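OBG-type G domain-containing protein (Pyrococcus horikoshii, PDB 2E87) probably binds GTP as an Obg-type GTPase related to nucleolar GTP-binding protein 1, and holds GDP in this crystal, its cellular role being unknown. Local coordinates at residues Arg51-Leu65 with Met95-Glu109. Sequence-based numbering, arbitrary orientation.
Sequences RTVSNVVRDNLRKVL and MAGIDWAIRIIRELE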
loop_
_atom_site.group_PDB
_atom_site.type_symbol
_atom_site.label_atom_id
_atom_site.label_comp_id
_atom_site.label_asym_id
_atom_site.label_seq_id
_atom_site.Cartn_x
_atom_site.Cartn_y
_atom_site.Cartn_z
ATOM N N ARG A 51 -14.201 17.867 30.340
ATOM C CA ARG A 51 -13.838 18.400 29.034
ATOM C C ARG A 51 -12.423 18.045 28.624
ATOM O O ARG A 51 -12.162 17.794 27.451
ATOM C CB ARG A 51 -13.982 19.926 28.997
ATOM C CG ARG A 51 -15.382 20.435 29.212
ATOM C CD ARG A 51 -15.567 21.752 28.483
ATOM N NE ARG A 51 -16.796 22.430 28.880
ATOM C CZ ARG A 51 -16.929 23.131 30.004
ATOM N NH1 ARG A 51 -15.901 23.250 30.841
ATOM N NH2 ARG A 51 -18.089 23.713 30.288
ATOM N N THR A 52 -11.505 18.049 29.586
ATOM C CA THR A 52 -10.117 17.741 29.292
ATOM C C THR A 52 -9.973 16.269 28.893
ATOM O O THR A 52 -9.261 15.944 27.945
ATOM C CB THR A 52 -9.207 18.068 30.507
ATOM O OG1 THR A 52 -9.462 19.407 30.944
ATOM C CG2 THR A 52 -7.729 17.959 30.122
ATOM N N VAL A 53 -10.650 15.373 29.603
ATOM C CA VAL A 53 -10.565 13.960 29.248
ATOM C C VAL A 53 -11.136 13.791 27.863
ATOM O O VAL A 53 -10.557 13.123 27.024
ATOM C CB VAL A 53 -11.365 13.061 30.200
ATOM C CG1 VAL A 53 -11.491 11.635 29.606
ATOM C CG2 VAL A 53 -10.674 13.014 31.549
ATOM N N SER A 54 -12.275 14.415 27.623
ATOM C CA SER A 54 -12.913 14.308 26.321
ATOM C C SER A 54 -12.022 14.804 25.188
ATOM O O SER A 54 -11.900 14.145 24.156
ATOM C CB SER A 54 -14.230 15.078 26.311
ATOM O OG SER A 54 -14.894 14.902 25.076
ATOM N N ASN A 55 -11.379 15.949 25.388
ATOM C CA ASN A 55 -10.522 16.511 24.355
ATOM C C ASN A 55 -9.239 15.774 24.098
ATOM O O ASN A 55 -8.819 15.639 22.953
ATOM C CB ASN A 55 -10.190 17.967 24.655
ATOM C CG ASN A 55 -11.211 18.899 24.088
ATOM O OD1 ASN A 55 -12.296 19.051 24.643
ATOM N ND2 ASN A 55 -10.886 19.515 22.946
ATOM N N VAL A 56 -8.603 15.306 25.159
ATOM C CA VAL A 56 -7.357 14.596 24.996
ATOM C C VAL A 56 -7.585 13.287 24.258
ATOM O O VAL A 56 -6.834 12.943 23.359
ATOM C CB VAL A 56 -6.698 14.356 26.365
ATOM C CG1 VAL A 56 -5.552 13.372 26.243
ATOM C CG2 VAL A 56 -6.190 15.678 26.893
ATOM N N VAL A 57 -8.639 12.567 24.625
ATOM C CA VAL A 57 -8.931 11.303 23.963
ATOM C C VAL A 57 -9.307 11.531 22.504
ATOM O O VAL A 57 -8.771 10.884 21.607
ATOM C CB VAL A 57 -10.085 10.555 24.655
ATOM C CG1 VAL A 57 -10.544 9.404 23.782
ATOM C CG2 VAL A 57 -9.640 10.057 26.013
ATOM N N ARG A 58 -10.227 12.461 22.267
ATOM C CA ARG A 58 -10.675 12.721 20.915
ATOM C C ARG A 58 -9.568 13.263 20.030
ATOM O O ARG A 58 -9.505 12.935 18.855
ATOM C CB ARG A 58 -11.886 13.651 20.940
ATOM C CG ARG A 58 -13.169 12.937 21.381
ATOM C CD ARG A 58 -14.176 13.899 21.999
ATOM N NE ARG A 58 -14.435 15.011 21.107
ATOM C CZ ARG A 58 -14.216 16.280 21.411
ATOM N NH1 ARG A 58 -13.738 16.615 22.600
ATOM N NH2 ARG A 58 -14.459 17.214 20.507
ATOM N N ASP A 59 -8.667 14.056 20.595
ATOM C CA ASP A 59 -7.585 14.592 19.796
ATOM C C ASP A 59 -6.626 13.501 19.352
ATOM O O ASP A 59 -6.254 13.458 18.181
ATOM C CB ASP A 59 -6.828 15.674 20.560
ATOM C CG ASP A 59 -7.641 16.950 20.716
ATOM O OD1 ASP A 59 -8.710 17.079 20.067
ATOM O OD2 ASP A 59 -7.201 17.828 21.489
ATOM N N ASN A 60 -6.231 12.614 20.265
ATOM C CA ASN A 60 -5.311 11.547 19.881
ATOM C C ASN A 60 -5.972 10.597 18.876
ATOM O O ASN A 60 -5.391 10.288 17.830
ATOM C CB ASN A 60 -4.802 10.785 21.113
ATOM C CG ASN A 60 -3.745 11.580 21.911
ATOM O OD1 ASN A 60 -2.544 11.488 21.650
ATOM N ND2 ASN A 60 -4.203 12.376 22.877
ATOM N N LEU A 61 -7.199 10.162 19.155
ATOM C CA LEU A 61 -7.859 9.261 18.223
ATOM C C LEU A 61 -8.055 9.896 16.847
ATOM O O LEU A 61 -7.763 9.273 15.827
ATOM C CB LEU A 61 -9.207 8.805 18.778
ATOM C CG LEU A 61 -9.139 7.926 20.029
ATOM C CD1 LEU A 61 -10.548 7.732 20.522
ATOM C CD2 LEU A 61 -8.459 6.568 19.734
ATOM N N ARG A 62 -8.540 11.135 16.820
ATOM C CA ARG A 62 -8.789 11.831 15.570
ATOM C C ARG A 62 -7.537 11.969 14.715
ATOM O O ARG A 62 -7.626 12.029 13.487
ATOM C CB ARG A 62 -9.375 13.212 15.847
ATOM C CG ARG A 62 -9.885 13.922 14.615
ATOM C CD ARG A 62 -10.522 15.248 14.986
ATOM N NE ARG A 62 -11.913 15.093 15.423
ATOM C CZ ARG A 62 -12.361 15.398 16.638
ATOM N NH1 ARG A 62 -11.520 15.874 17.553
ATOM N NH2 ARG A 62 -13.654 15.245 16.928
ATOM N N LYS A 63 -6.377 12.028 15.368
ATOM C CA LYS A 63 -5.098 12.139 14.672
ATOM C C LYS A 63 -4.863 10.896 13.827
ATOM O O LYS A 63 -4.250 10.970 12.765
ATOM C CB LYS A 63 -3.948 12.298 15.680
ATOM C CG LYS A 63 -2.561 12.064 15.082
ATOM C CD LYS A 63 -1.423 12.121 16.122
ATOM C CE LYS A 63 -1.019 13.552 16.493
ATOM N NZ LYS A 63 0.205 13.613 17.370
ATOM N N VAL A 64 -5.339 9.750 14.311
ATOM C CA VAL A 64 -5.201 8.478 13.593
ATOM C C VAL A 64 -6.034 8.474 12.308
ATOM O O VAL A 64 -5.582 8.027 11.250
ATOM C CB VAL A 64 -5.683 7.289 14.456
ATOM C CG1 VAL A 64 -5.497 6.006 13.700
ATOM C CG2 VAL A 64 -4.923 7.244 15.773
ATOM N N LEU A 65 -7.263 8.960 12.414
ATOM C CA LEU A 65 -8.159 9.016 11.270
ATOM C C LEU A 65 -7.688 10.029 10.228
ATOM O O LEU A 65 -7.872 9.819 9.027
ATOM C CB LEU A 65 -9.573 9.405 11.703
ATOM C CG LEU A 65 -10.303 8.567 12.746
ATOM C CD1 LEU A 65 -11.658 9.195 13.036
ATOM C CD2 LEU A 65 -10.462 7.141 12.230
HETATM N N MSE A 95 -10.775 1.205 11.856
HETATM C CA MSE A 95 -10.856 2.655 11.754
HETATM C C MSE A 95 -12.233 3.137 12.153
HETATM O O MSE A 95 -12.360 4.129 12.863
HETATM C CB MSE A 95 -10.536 3.113 10.333
HETATM C CG MSE A 95 -9.083 2.916 9.926
HETATM SE SE MSE A 95 -7.823 3.955 10.989
HETATM C CE MSE A 95 -8.076 5.681 10.127
ATOM N N ALA A 96 -13.267 2.433 11.707
ATOM C CA ALA A 96 -14.632 2.818 12.042
ATOM C C ALA A 96 -14.872 2.704 13.548
ATOM O O ALA A 96 -15.701 3.406 14.105
ATOM C CB ALA A 96 -15.637 1.958 11.270
ATOM N N GLY A 97 -14.149 1.811 14.204
ATOM C CA GLY A 97 -14.299 1.686 15.637
ATOM C C GLY A 97 -13.760 2.951 16.297
ATOM O O GLY A 97 -14.279 3.410 17.310
ATOM N N ILE A 98 -12.714 3.521 15.717
ATOM C CA ILE A 98 -12.124 4.739 16.259
ATOM C C ILE A 98 -13.123 5.897 16.122
ATOM O O ILE A 98 -13.408 6.600 17.083
ATOM C CB ILE A 98 -10.796 5.055 15.536
ATOM C CG1 ILE A 98 -9.744 4.016 15.933
ATOM C CG2 ILE A 98 -10.315 6.428 15.891
ATOM C CD1 ILE A 98 -8.337 4.310 15.414
ATOM N N ASP A 99 -13.684 6.057 14.927
ATOM C CA ASP A 99 -14.660 7.107 14.667
ATOM C C ASP A 99 -15.849 6.964 15.615
ATOM O O ASP A 99 -16.367 7.953 16.141
ATOM C CB ASP A 99 -15.134 7.033 13.206
ATOM C CG ASP A 99 -16.323 7.943 12.929
ATOM O OD1 ASP A 99 -17.476 7.513 13.166
ATOM O OD2 ASP A 99 -16.107 9.092 12.489
ATOM N N TRP A 100 -16.279 5.727 15.827
ATOM C CA TRP A 100 -17.386 5.469 16.719
ATOM C C TRP A 100 -17.038 5.964 18.132
ATOM O O TRP A 100 -17.834 6.645 18.767
ATOM C CB TRP A 100 -17.695 3.965 16.742
ATOM C CG TRP A 100 -18.652 3.574 17.834
ATOM C CD1 TRP A 100 -20.010 3.703 17.820
ATOM C CD2 TRP A 100 -18.310 3.081 19.139
ATOM N NE1 TRP A 100 -20.536 3.324 19.037
ATOM C CE2 TRP A 100 -19.513 2.943 19.865
ATOM C CE3 TRP A 100 -17.102 2.750 19.766
ATOM C CZ2 TRP A 100 -19.545 2.490 21.186
ATOM C CZ3 TRP A 100 -17.133 2.298 21.087
ATOM C CH2 TRP A 100 -18.349 2.176 21.780
ATOM N N ALA A 101 -15.842 5.635 18.612
ATOM C CA ALA A 101 -15.410 6.027 19.952
ATOM C C ALA A 101 -15.372 7.551 20.108
ATOM O O ALA A 101 -15.804 8.094 21.133
ATOM C CB ALA A 101 -14.037 5.424 20.253
ATOM N N ILE A 102 -14.868 8.236 19.083
ATOM C CA ILE A 102 -14.784 9.690 19.101
ATOM C C ILE A 102 -16.175 10.277 19.238
ATOM O O ILE A 102 -16.401 11.219 19.995
ATOM C CB ILE A 102 -14.156 10.226 17.804
ATOM C CG1 ILE A 102 -12.688 9.833 17.750
ATOM C CG2 ILE A 102 -14.311 11.730 17.730
ATOM C CD1 ILE A 102 -11.979 10.271 16.504
ATOM N N ARG A 103 -17.114 9.689 18.509
ATOM C CA ARG A 103 -18.494 10.160 18.512
ATOM C C ARG A 103 -19.199 9.960 19.855
ATOM O O ARG A 103 -19.816 10.883 20.370
ATOM C CB ARG A 103 -19.271 9.468 17.381
ATOM C CG ARG A 103 -20.184 10.374 16.562
ATOM C CD ARG A 103 -20.029 10.140 15.047
ATOM N NE ARG A 103 -19.964 8.725 14.680
ATOM C CZ ARG A 103 -20.871 7.806 15.013
ATOM N NH1 ARG A 103 -21.937 8.143 15.731
ATOM N NH2 ARG A 103 -20.705 6.538 14.638
ATOM N N ILE A 104 -19.108 8.769 20.432
ATOM C CA ILE A 104 -19.759 8.513 21.712
ATOM C C ILE A 104 -19.163 9.354 22.848
ATOM O O ILE A 104 -19.871 9.766 23.770
ATOM C CB ILE A 104 -19.624 7.051 22.116
ATOM C CG1 ILE A 104 -19.730 6.165 20.882
ATOM C CG2 ILE A 104 -20.707 6.699 23.112
ATOM C CD1 ILE A 104 -20.964 6.446 20.027
ATOM N N ILE A 105 -17.857 9.596 22.786
ATOM C CA ILE A 105 -17.192 10.374 23.824
ATOM C C ILE A 105 -17.611 11.836 23.792
ATOM O O ILE A 105 -17.755 12.471 24.838
ATOM C CB ILE A 105 -15.665 10.240 23.698
ATOM C CG1 ILE A 105 -15.258 8.854 24.209
ATOM C CG2 ILE A 105 -14.959 11.338 24.466
ATOM C CD1 ILE A 105 -13.834 8.500 23.918
ATOM N N ARG A 106 -17.812 12.358 22.589
ATOM C CA ARG A 106 -18.250 13.733 22.418
ATOM C C ARG A 106 -19.658 13.851 23.002
ATOM O O ARG A 106 -19.987 14.799 23.716
ATOM C CB ARG A 106 -18.275 14.093 20.932
ATOM C CG ARG A 106 -18.877 15.451 20.663
ATOM C CD ARG A 106 -18.067 16.541 21.345
ATOM N NE ARG A 106 -18.911 17.643 21.798
ATOM C CZ ARG A 106 -18.446 18.779 22.304
ATOM N NH1 ARG A 106 -17.135 18.970 22.417
ATOM N NH2 ARG A 106 -19.291 19.720 22.706
ATOM N N GLU A 107 -20.482 12.863 22.694
ATOM C CA GLU A 107 -21.852 12.829 23.175
ATOM C C GLU A 107 -21.867 12.689 24.699
ATOM O O GLU A 107 -22.637 13.353 25.390
ATOM C CB GLU A 107 -22.581 11.655 22.524
ATOM C CG GLU A 107 -24.049 11.545 22.844
ATOM C CD GLU A 107 -24.630 10.230 22.348
ATOM O OE1 GLU A 107 -24.269 9.812 21.221
ATOM O OE2 GLU A 107 -25.445 9.619 23.080
ATOM N N LEU A 108 -21.016 11.822 25.228
ATOM C CA LEU A 108 -20.977 11.639 26.669
ATOM C C LEU A 108 -20.535 12.933 27.345
ATOM O O LEU A 108 -21.084 13.315 28.365
ATOM C CB LEU A 108 -20.034 10.489 27.041
ATOM C CG LEU A 108 -20.558 9.101 26.667
ATOM C CD1 LEU A 108 -19.476 8.038 26.891
ATOM C CD2 LEU A 108 -21.796 8.801 27.503
ATOM N N GLU A 109 -19.549 13.604 26.767
ATOM C CA GLU A 109 -19.054 14.857 27.321
ATOM C C GLU A 109 -20.176 15.878 27.455
ATOM O O GLU A 109 -20.404 16.432 28.526
ATOM C CB GLU A 109 -17.962 15.453 26.434
ATOM C CG GLU A 109 -17.637 16.896 26.787
ATOM C CD GLU A 109 -16.654 17.544 25.833
ATOM O OE1 GLU A 109 -16.472 17.038 24.709
ATOM O OE2 GLU A 109 -16.070 18.576 26.198
#
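Antiparallel helix-helix packing, mostly apolar but polar at one end, joins R51-L65 of helix 38-67 to M95-E109 of helix 88-117 in the N-terminal helical bundle of this NOG1-like protein, away from the GDP site. The axes of the two segments approach to 9.6 Å, with 152° between their N-to-C directions, and R58, L65, I102 and E109 each enter a hole of the facing helix in knobs-into-holes fashion. I102 sits among R58, L61, R62 and L65: its CG1 meets L61 CB at 3.8 Å, its CD1 meets L65 CD1, and its CG2 faces R62 NH2. L65 CD2 lies against the CE of selenomethionine M95 (3.5 Å) and I98 CG2. V64 CG1 touches I98 CD1, while L147 and L150 of helix 144-156 also cover I98. Further along, V57 CG1 meets I105 CD1 at 3.4 Å. At the polar end, chi1 of -176° sets S54 OG opposite the backbone N, where it donates to E109 OE1 over 2.7 Å, arriving from above the carboxylate plane. The R58 chain bends at chi3 (53°), bringing its NH1 to 3.5 Å from E109 OE1, while R106 NH1, on E109's own helix, lies 3.1 Å from E109 OE1. Both are ion pairs by charge alone, with no N-H aimed at the oxygen. R106 CD lies over one face of the R58 guanidinium, offset toward its rim. An alanine in place of R58 would probably open a gap beside I105 CG2, where R58 CD packs, and leave E109 without one of its two arginine mates. R58 NE is buried here with no partner in the model. R58 NH2 and R106 NH1 come within 3.7 Å because both arginines gather round the E109 carboxylate, which probably favours its ionised form.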